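DUF4627 domain-containing protein (Bacteroides thetaiotaomicron, PDB 3SEE) is of unknown function but probably binds sugar through a beta-sandwich domain resembling galactose-binding domains. Local coordinates at residues T47-E52 against M63-S68; F98-K103 against G210-S215. One frame throughout, in Å; residues are numbered along the deposited sequence. Where two conformers were deposited one is given.

Interaction 1. Residues T47-E52 against M63-S68; sequences TTIAWE and MKIDNS. With NA (sodium ion), chain B.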
ATOM      1  N   THR A  47     -12.332   1.076  11.904  1.00  9.00           N
ATOM      2  CA  THR A  47     -11.086   0.331  11.972  0.67  9.54           C
ATOM      3  C   THR A  47     -10.148   0.987  12.974  1.00  9.24           C
ATOM      4  O   THR A  47     -10.285   2.172  13.308  1.00  8.99           O
ATOM      5  CB  THR A  47     -10.448   0.153  10.553  0.67 10.33           C
ATOM      6  OG1 THR A  47      -9.214  -0.582  10.658  0.67  9.70           O
ATOM      7  CG2 THR A  47     -10.198   1.484   9.879  0.67 10.66           C
ATOM      8  N   THR A  48      -9.203   0.202  13.472  1.00  9.59           N
ATOM      9  CA  THR A  48      -8.125   0.726  14.301  1.00  9.41           C
ATOM     10  C   THR A  48      -6.822   0.195  13.746  1.00  8.71           C
ATOM     11  O   THR A  48      -6.677  -1.017  13.553  1.00 10.32           O
ATOM     12  CB  THR A  48      -8.284   0.270  15.753  1.00 10.72           C
ATOM     13  OG1 THR A  48      -9.518   0.810  16.252  1.00 11.74           O
ATOM     14  CG2 THR A  48      -7.120   0.728  16.646  1.00 12.10           C
ATOM     15  N   ILE A  49      -5.890   1.102  13.468  1.00  8.99           N
ATOM     16  CA  ILE A  49      -4.558   0.753  13.012  1.00  8.91           C
ATOM     17  C   ILE A  49      -3.599   1.216  14.099  1.00  9.52           C
ATOM     18  O   ILE A  49      -3.581   2.409  14.415  1.00 10.24           O
ATOM     19  CB  ILE A  49      -4.238   1.430  11.656  1.00  9.09           C
ATOM     20  CG1 ILE A  49      -5.216   0.961  10.581  1.00  9.65           C
ATOM     21  CG2 ILE A  49      -2.802   1.132  11.235  1.00 10.48           C
ATOM     22  CD1 ILE A  49      -5.079   1.623   9.218  1.00 11.65           C
ATOM     23  N   ALA A  50      -2.805   0.299  14.642  1.00  9.79           N
ATOM     24  CA  ALA A  50      -1.972   0.610  15.781  1.00 10.48           C
ATOM     25  C   ALA A  50      -0.752  -0.284  15.839  1.00  9.81           C
ATOM     26  O   ALA A  50      -0.767  -1.431  15.368  1.00 10.67           O
ATOM     27  CB  ALA A  50      -2.756   0.490  17.113  1.00 12.25           C
ATOM     28  N   TRP A  51       0.290   0.239  16.478  1.00 10.47           N
ATOM     29  CA  TRP A  51       1.516  -0.495  16.767  1.00 10.17           C
ATOM     30  C   TRP A  51       1.297  -1.470  17.905  1.00 10.52           C
ATOM     31  O   TRP A  51       0.504  -1.219  18.813  1.00 13.14           O
ATOM     32  CB  TRP A  51       2.598   0.508  17.152  1.00 10.60           C
ATOM     33  CG  TRP A  51       3.941  -0.035  17.420  1.00 10.42           C
ATOM     34  CD1 TRP A  51       4.918  -0.290  16.511  1.00 11.02           C
ATOM     35  CD2 TRP A  51       4.511  -0.307  18.704  1.00 10.91           C
ATOM     36  NE1 TRP A  51       6.042  -0.753  17.133  1.00 11.63           N
ATOM     37  CE2 TRP A  51       5.826  -0.750  18.485  1.00 11.24           C
ATOM     38  CE3 TRP A  51       4.038  -0.221  20.016  1.00 12.02           C
ATOM     39  CZ2 TRP A  51       6.685  -1.079  19.538  1.00 12.38           C
ATOM     40  CZ3 TRP A  51       4.906  -0.560  21.063  1.00 12.01           C
ATOM     41  CH2 TRP A  51       6.196  -0.982  20.812  1.00 12.55           C
ATOM     42  N   GLU A  52       1.993  -2.590  17.864  1.00 10.54           N
ATOM     43  CA  GLU A  52       1.903  -3.599  18.912  0.50 11.03           C
ATOM     44  C   GLU A  52       3.211  -4.356  19.048  1.00 11.03           C
ATOM     45  O   GLU A  52       3.980  -4.485  18.092  1.00 12.04           O
ATOM     46  CB  GLU A  52       0.817  -4.616  18.582  0.50 12.05           C
ATOM     47  CG  GLU A  52       1.143  -5.407  17.316  0.50 10.67           C
ATOM     48  CD  GLU A  52       0.165  -6.507  16.992  0.50 11.78           C
ATOM     49  OE1 GLU A  52      -0.702  -6.851  17.809  0.50 13.49           O
ATOM     50  OE2 GLU A  52       0.310  -7.080  15.896  0.50 12.04           O
HETATM   51  N   MSE A  63       2.473  -3.726  13.012  1.00  8.81           N
HETATM   52  CA  MSE A  63       1.280  -2.883  12.942  1.00  8.63           C
HETATM   53  C   MSE A  63       0.081  -3.789  12.769  1.00  8.73           C
HETATM   54  O   MSE A  63       0.125  -4.741  11.980  1.00 10.92           O
HETATM   55  CB  MSE A  63       1.333  -1.949  11.754  1.00  8.43           C
HETATM   56  CG  MSE A  63       2.544  -1.005  11.788  1.00 10.70           C
HETATM   57 SE   MSE A  63       2.623   0.184  13.288  0.75  9.46          SE
HETATM   58  CE  MSE A  63       1.012   1.193  13.001  1.00 11.75           C
ATOM     59  N   LYS A  64      -1.001  -3.516  13.489  1.00  9.08           N
ATOM     60  CA  LYS A  64      -2.242  -4.274  13.375  0.50  8.64           C
ATOM     61  C   LYS A  64      -3.319  -3.397  12.748  1.00  8.51           C
ATOM     62  O   LYS A  64      -3.575  -2.286  13.227  1.00  9.85           O
ATOM     63  CB  LYS A  64      -2.699  -4.771  14.748  0.50  9.35           C
ATOM     64  CG  LYS A  64      -3.973  -5.599  14.693  0.50 10.49           C
ATOM     65  CD  LYS A  64      -4.503  -5.942  16.057  0.50 10.90           C
ATOM     66  CE  LYS A  64      -3.721  -7.105  16.629  0.50 13.25           C
ATOM     67  NZ  LYS A  64      -4.341  -7.724  17.840  0.50 14.72           N
ATOM     68  N   ILE A  65      -3.935  -3.911  11.695  1.00  8.70           N
ATOM     69  CA  ILE A  65      -5.060  -3.275  11.015  1.00  8.80           C
ATOM     70  C   ILE A  65      -6.289  -4.088  11.396  1.00  9.21           C
ATOM     71  O   ILE A  65      -6.504  -5.199  10.912  1.00  9.47           O
ATOM     72  CB  ILE A  65      -4.906  -3.243   9.486  1.00  9.07           C
ATOM     73  CG1 ILE A  65      -3.597  -2.539   9.096  1.00  9.84           C
ATOM     74  CG2 ILE A  65      -6.137  -2.567   8.844  1.00 10.49           C
ATOM     75  CD1 ILE A  65      -3.299  -2.564   7.582  1.00 11.98           C
ATOM     76  N   ASP A  66      -7.083  -3.545  12.296  1.00  9.29           N
ATOM     77  CA  ASP A  66      -8.195  -4.275  12.924  1.00  9.79           C
ATOM     78  C   ASP A  66      -9.520  -3.734  12.431  1.00  9.80           C
ATOM     79  O   ASP A  66      -9.939  -2.650  12.853  1.00 10.46           O
ATOM     80  CB  ASP A  66      -8.075  -4.173  14.450  1.00 10.56           C
ATOM     81  CG  ASP A  66      -9.152  -4.930  15.200  1.00 12.56           C
ATOM     82  OD1 ASP A  66     -10.157  -5.341  14.607  1.00 13.31           O
ATOM     83  OD2 ASP A  66      -8.976  -5.059  16.434  1.00 17.67           O
ATOM     84  N   ASN A  67     -10.160  -4.464  11.513  1.00  9.92           N
ATOM     85  CA  ASN A  67     -11.464  -4.083  10.957  1.00 10.43           C
ATOM     86  C   ASN A  67     -12.645  -4.749  11.653  1.00 11.84           C
ATOM     87  O   ASN A  67     -13.704  -4.879  11.067  1.00 12.35           O
ATOM     88  CB  ASN A  67     -11.515  -4.413   9.457  1.00 10.52           C
ATOM     89  CG  ASN A  67     -10.560  -3.613   8.619  1.00  9.80           C
ATOM     90  OD1 ASN A  67      -9.903  -2.702   9.070  1.00 10.98           O
ATOM     91  ND2 ASN A  67     -10.477  -3.994   7.357  1.00 11.48           N
ATOM     92  N   SER A  68     -12.461  -5.118  12.921  1.00 13.36           N
ATOM     93  CA  SER A  68     -13.589  -5.670  13.705  1.00 14.77           C
ATOM     94  C   SER A  68     -14.821  -4.762  13.731  1.00 14.76           C
ATOM     95  O   SER A  68     -15.961  -5.240  13.723  1.00 18.25           O
ATOM     96  CB  SER A  68     -13.151  -5.931  15.151  1.00 15.14           C
ATOM     97  OG  SER A  68     -12.186  -6.940  15.123  1.00 16.93           O
TER
HETATM   98 NA    NA B 234     -10.879   2.635  15.558  1.00 11.59          NA
HETATM   99  O   HOH W   1      -2.646  -5.493  19.440  0.50 26.10           O
HETATM  100  O   HOH W   2      -2.309  -9.169  18.437  1.00 37.31           O
HETATM  101  O   HOH W   3     -12.462   0.771  15.418  1.00 15.61           O
HETATM  102  O   HOH W   4     -11.860   3.188  17.621  1.00 15.10           O
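The doubly bent side chain of Met63, present here as selenomethionine, folds against the start of the Trp51 side chain, and the two cross at about a right angle. Its SE lies 3.9 Å from Trp51 CB and meets the indole at its edge, in the ring plane, a Met-aromatic contact. A third torsion of -62° turns CE back against the backbone of the facing strand, 3.7 Å from Trp51 N. The indole N-H itself is bonded to the carbonyl of Phe17. On the same face Ile49 and Ile65 lie side by side and point the same way, CG1 of Ile49 4.0 Å from CG2 of Ile65; Ile38 of strand 36-40, in the other sheet, packs against Ile49 and Met63. At the far end of this face, past the last bridge, Thr47 OG1 sits 2.7 Å from Asn67 OD1 and 3.1 Å from Asp66 O, two acceptors for a single proton.

The opposite face, with Thr48, Lys64 and Asp66, is mostly polar. Lys64 and Glu52 form a long salt bridge, supplemented by two waters that link NZ to OE1, one of them held only weakly by the lysine. Asp66 OD1 receives both Ser68 N, at 2.9 Å, and Ser68 OG, which meets the syn lone pair of that oxygen; the backbone bond makes an Asx turn. An alanine in place of Asp66 would probably leave the Ser68 N-H and hydroxyl without their shared acceptor and the turn freer to move.

Two pairs of backbone bonds, Thr48 with Asp66 and Ala50 with Lys64, join the strands. Thr47 O and Thr48 OG1, each 2.4 Å from the sodium ion, bind it together with two waters. This is an antiparallel beta hairpin at the margin of a beta-sandwich sheet, with a sodium site where its first strand begins.

Interaction 2. Residues F98-K103 against G210-S215; sequences FYAKAK and GVVEIS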
ATOM      1  N   PHE A  98       7.018  -8.123   2.688  1.00  9.04           N
ATOM      2  CA  PHE A  98       6.759  -8.003   4.119  1.00  9.27           C
ATOM      3  C   PHE A  98       6.144  -9.290   4.618  1.00  9.29           C
ATOM      4  O   PHE A  98       5.903 -10.205   3.851  1.00 10.87           O
ATOM      5  CB  PHE A  98       5.889  -6.788   4.466  1.00  9.49           C
ATOM      6  CG  PHE A  98       4.552  -6.747   3.777  1.00  9.38           C
ATOM      7  CD1 PHE A  98       4.424  -6.176   2.518  1.00 11.41           C
ATOM      8  CD2 PHE A  98       3.413  -7.253   4.381  1.00 10.59           C
ATOM      9  CE1 PHE A  98       3.204  -6.121   1.871  1.00 12.52           C
ATOM     10  CE2 PHE A  98       2.192  -7.182   3.740  1.00 10.70           C
ATOM     11  CZ  PHE A  98       2.086  -6.609   2.483  1.00 11.06           C
ATOM     12  N   TYR A  99       5.959  -9.399   5.918  1.00  8.49           N
ATOM     13  CA  TYR A  99       5.293 -10.542   6.505  1.00  8.76           C
ATOM     14  C   TYR A  99       3.964 -10.081   7.101  1.00  8.46           C
ATOM     15  O   TYR A  99       3.854  -8.967   7.637  1.00  9.44           O
ATOM     16  CB  TYR A  99       6.165 -11.220   7.572  1.00  9.48           C
ATOM     17  CG  TYR A  99       7.274 -12.008   6.927  1.00 10.64           C
ATOM     18  CD1 TYR A  99       8.431 -11.395   6.501  1.00 12.31           C
ATOM     19  CD2 TYR A  99       7.127 -13.362   6.673  1.00 11.84           C
ATOM     20  CE1 TYR A  99       9.425 -12.136   5.819  1.00 16.48           C
ATOM     21  CE2 TYR A  99       8.103 -14.106   6.027  1.00 14.41           C
ATOM     22  CZ  TYR A  99       9.240 -13.483   5.602  1.00 14.85           C
ATOM     23  OH  TYR A  99      10.233 -14.210   4.933  1.00 19.20           O
ATOM     24  N   ALA A 100       2.946 -10.914   6.958  1.00  8.53           N
ATOM     25  CA  ALA A 100       1.615 -10.625   7.429  1.00  9.32           C
ATOM     26  C   ALA A 100       1.034 -11.834   8.125  1.00  9.24           C
ATOM     27  O   ALA A 100       1.348 -12.963   7.789  1.00  9.83           O
ATOM     28  CB  ALA A 100       0.712 -10.200   6.255  1.00 10.14           C
ATOM     29  N   LYS A 101       0.127 -11.548   9.047  1.00 10.37           N
ATOM     30  CA  LYS A 101      -0.552 -12.553   9.874  0.50 11.32           C
ATOM     31  C   LYS A 101      -2.026 -12.164   9.924  1.00 11.32           C
ATOM     32  O   LYS A 101      -2.305 -11.007  10.228  1.00 12.80           O
ATOM     33  CB  LYS A 101       0.070 -12.509  11.298  0.50 12.36           C
ATOM     34  CG  LYS A 101      -0.139 -13.748  12.163  0.50 15.39           C
ATOM     35  CD  LYS A 101       0.652 -13.625  13.458  0.50 15.66           C
ATOM     36  CE  LYS A 101       0.030 -14.421  14.596  0.50 17.46           C
ATOM     37  NZ  LYS A 101      -1.151 -13.745  15.186  0.50 18.67           N
ATOM     38  N   ALA A 102      -2.940 -13.093   9.688  1.00 10.51           N
ATOM     39  CA  ALA A 102      -4.373 -12.821   9.686  1.00 11.07           C
ATOM     40  C   ALA A 102      -5.090 -13.641  10.748  1.00 11.48           C
ATOM     41  O   ALA A 102      -4.728 -14.791  10.997  1.00 13.05           O
ATOM     42  CB  ALA A 102      -4.973 -13.154   8.344  1.00 13.26           C
ATOM     43  N   LYS A 103      -6.155 -13.085  11.299  1.00 11.28           N
ATOM     44  CA  LYS A 103      -6.946 -13.793  12.304  1.00 13.10           C
ATOM     45  C   LYS A 103      -7.748 -14.915  11.654  1.00 13.27           C
ATOM     46  O   LYS A 103      -7.970 -15.952  12.293  1.00 14.77           O
ATOM     47  CB  LYS A 103      -7.867 -12.813  13.024  1.00 14.17           C
ATOM     48  CG  LYS A 103      -8.783 -13.415  14.065  1.00 18.55           C
ATOM     49  CD  LYS A 103      -9.539 -12.284  14.799  1.00 24.96           C
ATOM     50  CE  LYS A 103     -10.859 -12.756  15.389  1.00 29.27           C
ATOM     51  NZ  LYS A 103     -11.723 -11.558  15.684  1.00 32.95           N
ATOM     52  N   GLY A 210     -11.934  -8.351   9.256  1.00 12.42           N
ATOM     53  CA  GLY A 210     -10.614  -8.975   9.244  1.00 12.37           C
ATOM     54  C   GLY A 210      -9.654  -8.257  10.166  1.00 11.32           C
ATOM     55  O   GLY A 210      -9.868  -7.088  10.526  1.00 11.93           O
ATOM     56  N   VAL A 211      -8.606  -8.961  10.557  1.00 10.83           N
ATOM     57  CA  VAL A 211      -7.547  -8.402  11.355  1.00 10.47           C
ATOM     58  C   VAL A 211      -6.244  -8.891  10.747  1.00 10.52           C
ATOM     59  O   VAL A 211      -6.003 -10.111  10.673  1.00 12.28           O
ATOM     60  CB  VAL A 211      -7.627  -8.828  12.841  1.00 11.65           C
ATOM     61  CG1 VAL A 211      -6.447  -8.221  13.622  1.00 12.96           C
ATOM     62  CG2 VAL A 211      -8.982  -8.450  13.465  1.00 12.40           C
ATOM     63  N   VAL A 212      -5.413  -7.953  10.286  1.00 10.10           N
ATOM     64  CA  VAL A 212      -4.126  -8.261   9.647  1.00 10.40           C
ATOM     65  C   VAL A 212      -3.011  -7.547  10.399  1.00 10.01           C
ATOM     66  O   VAL A 212      -3.135  -6.356  10.704  1.00 11.83           O
ATOM     67  CB  VAL A 212      -4.146  -7.850   8.144  1.00 11.92           C
ATOM     68  CG1 VAL A 212      -2.813  -8.108   7.472  1.00 14.91           C
ATOM     69  CG2 VAL A 212      -5.279  -8.571   7.389  1.00 13.18           C
ATOM     70  N   GLU A 213      -1.938  -8.263  10.670  1.00  9.89           N
ATOM     71  CA  GLU A 213      -0.733  -7.704  11.279  1.00  9.59           C
ATOM     72  C   GLU A 213       0.404  -7.732  10.266  1.00  9.17           C
ATOM     73  O   GLU A 213       0.498  -8.666   9.469  1.00 10.86           O
ATOM     74  CB  GLU A 213      -0.388  -8.503  12.517  1.00 10.32           C
ATOM     75  CG  GLU A 213      -1.470  -8.450  13.570  1.00 11.58           C
ATOM     76  CD  GLU A 213      -1.295  -9.518  14.613  1.00 15.18           C
ATOM     77  OE1 GLU A 213      -0.588  -9.294  15.601  1.00 17.32           O
ATOM     78  OE2 GLU A 213      -1.864 -10.621  14.431  1.00 18.89           O
ATOM     79  N   ILE A 214       1.221  -6.682  10.298  1.00  8.77           N
ATOM     80  CA  ILE A 214       2.250  -6.433   9.306  0.50  8.75           C
ATOM     81  C   ILE A 214       3.586  -6.222   9.995  1.00  8.24           C
ATOM     82  O   ILE A 214       3.674  -5.453  10.960  1.00  8.63           O
ATOM     83  CB  ILE A 214       1.889  -5.147   8.515  0.50  9.41           C
ATOM     84  CG1 ILE A 214       0.647  -5.385   7.654  0.50 11.23           C
ATOM     85  CG2 ILE A 214       3.065  -4.659   7.651  0.50  8.55           C
ATOM     86  CD1 ILE A 214      -0.235  -4.191   7.570  0.50 14.54           C
ATOM     87  N   SER A 215       4.626  -6.874   9.491  1.00  8.79           N
ATOM     88  CA  SER A 215       5.955  -6.659  10.026  1.00  9.36           C
ATOM     89  C   SER A 215       7.044  -6.858   8.963  1.00  9.85           C
ATOM     90  O   SER A 215       6.800  -7.503   7.951  1.00 10.86           O
ATOM     91  CB  SER A 215       6.219  -7.553  11.246  1.00 10.23           C
ATOM     92  OG  SER A 215       7.377  -7.114  11.947  1.00 12.53           O
TER
HETATM   93  O   HOH W   5      -3.974 -11.196  13.019  1.00 19.89           O
HETATM   94  O   HOH W   6       0.443 -11.424  16.920  1.00 28.16           O
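This is an antiparallel strand pairing inside the larger sheet of the sandwich, made by residues more than a hundred positions apart. Tyr99 with Ser215 and Lys101 with Glu213 each exchange two backbone hydrogen bonds, and Lys103 N adds one more to Val211 O at 3.0 Å, just past the end of its strand.

On one face Lys101 and Glu213 run side by side in the same direction. Their salt bridge joins NZ to OE2 at 3.3 Å, weak as a hydrogen bond. A water donates to Glu213 OE1 at 2.7 Å and accepts weakly from Lys101 NZ, thus spanning the pair a second time. Near the end of the pairing, Val211 CB meets Lys103 CB at 4.0 Å.

The other face is apolar. Ala100 CB faces Val212 CG1 at 4.3 Å. Phe98 CG lies between its backbone N and carbonyl carbon (chi1 57°), and the ring it carries has CD2 4.2 Å from Ile214 CG2.

Val109 and Val111 of strand 108-115 and Ile203 of strand 199-204 cover this apolar face from the opposing sheet, while strands 160-167 and 61-66 flank the pair within its own.

Followed from the N terminus, the chain first closes a short loop: interaction 1 folds residues 63-68 back on 47-52, with ten residues between them. Only afterwards does it reach 98-103, and interaction 2 closes a far longer loop when 210-215 returns near the C terminus. The two loops therefore follow in series and neither nest nor cross. In space they meet, because strand 211-221 inserts between the hairpin and strand 93-102, pairing with 61-66 through backbone bonds such as that between Ile65 and Val212. Local hairpin and long-range closure thus build four consecutive strands of one sheet, joining early, middle and late parts of the chain.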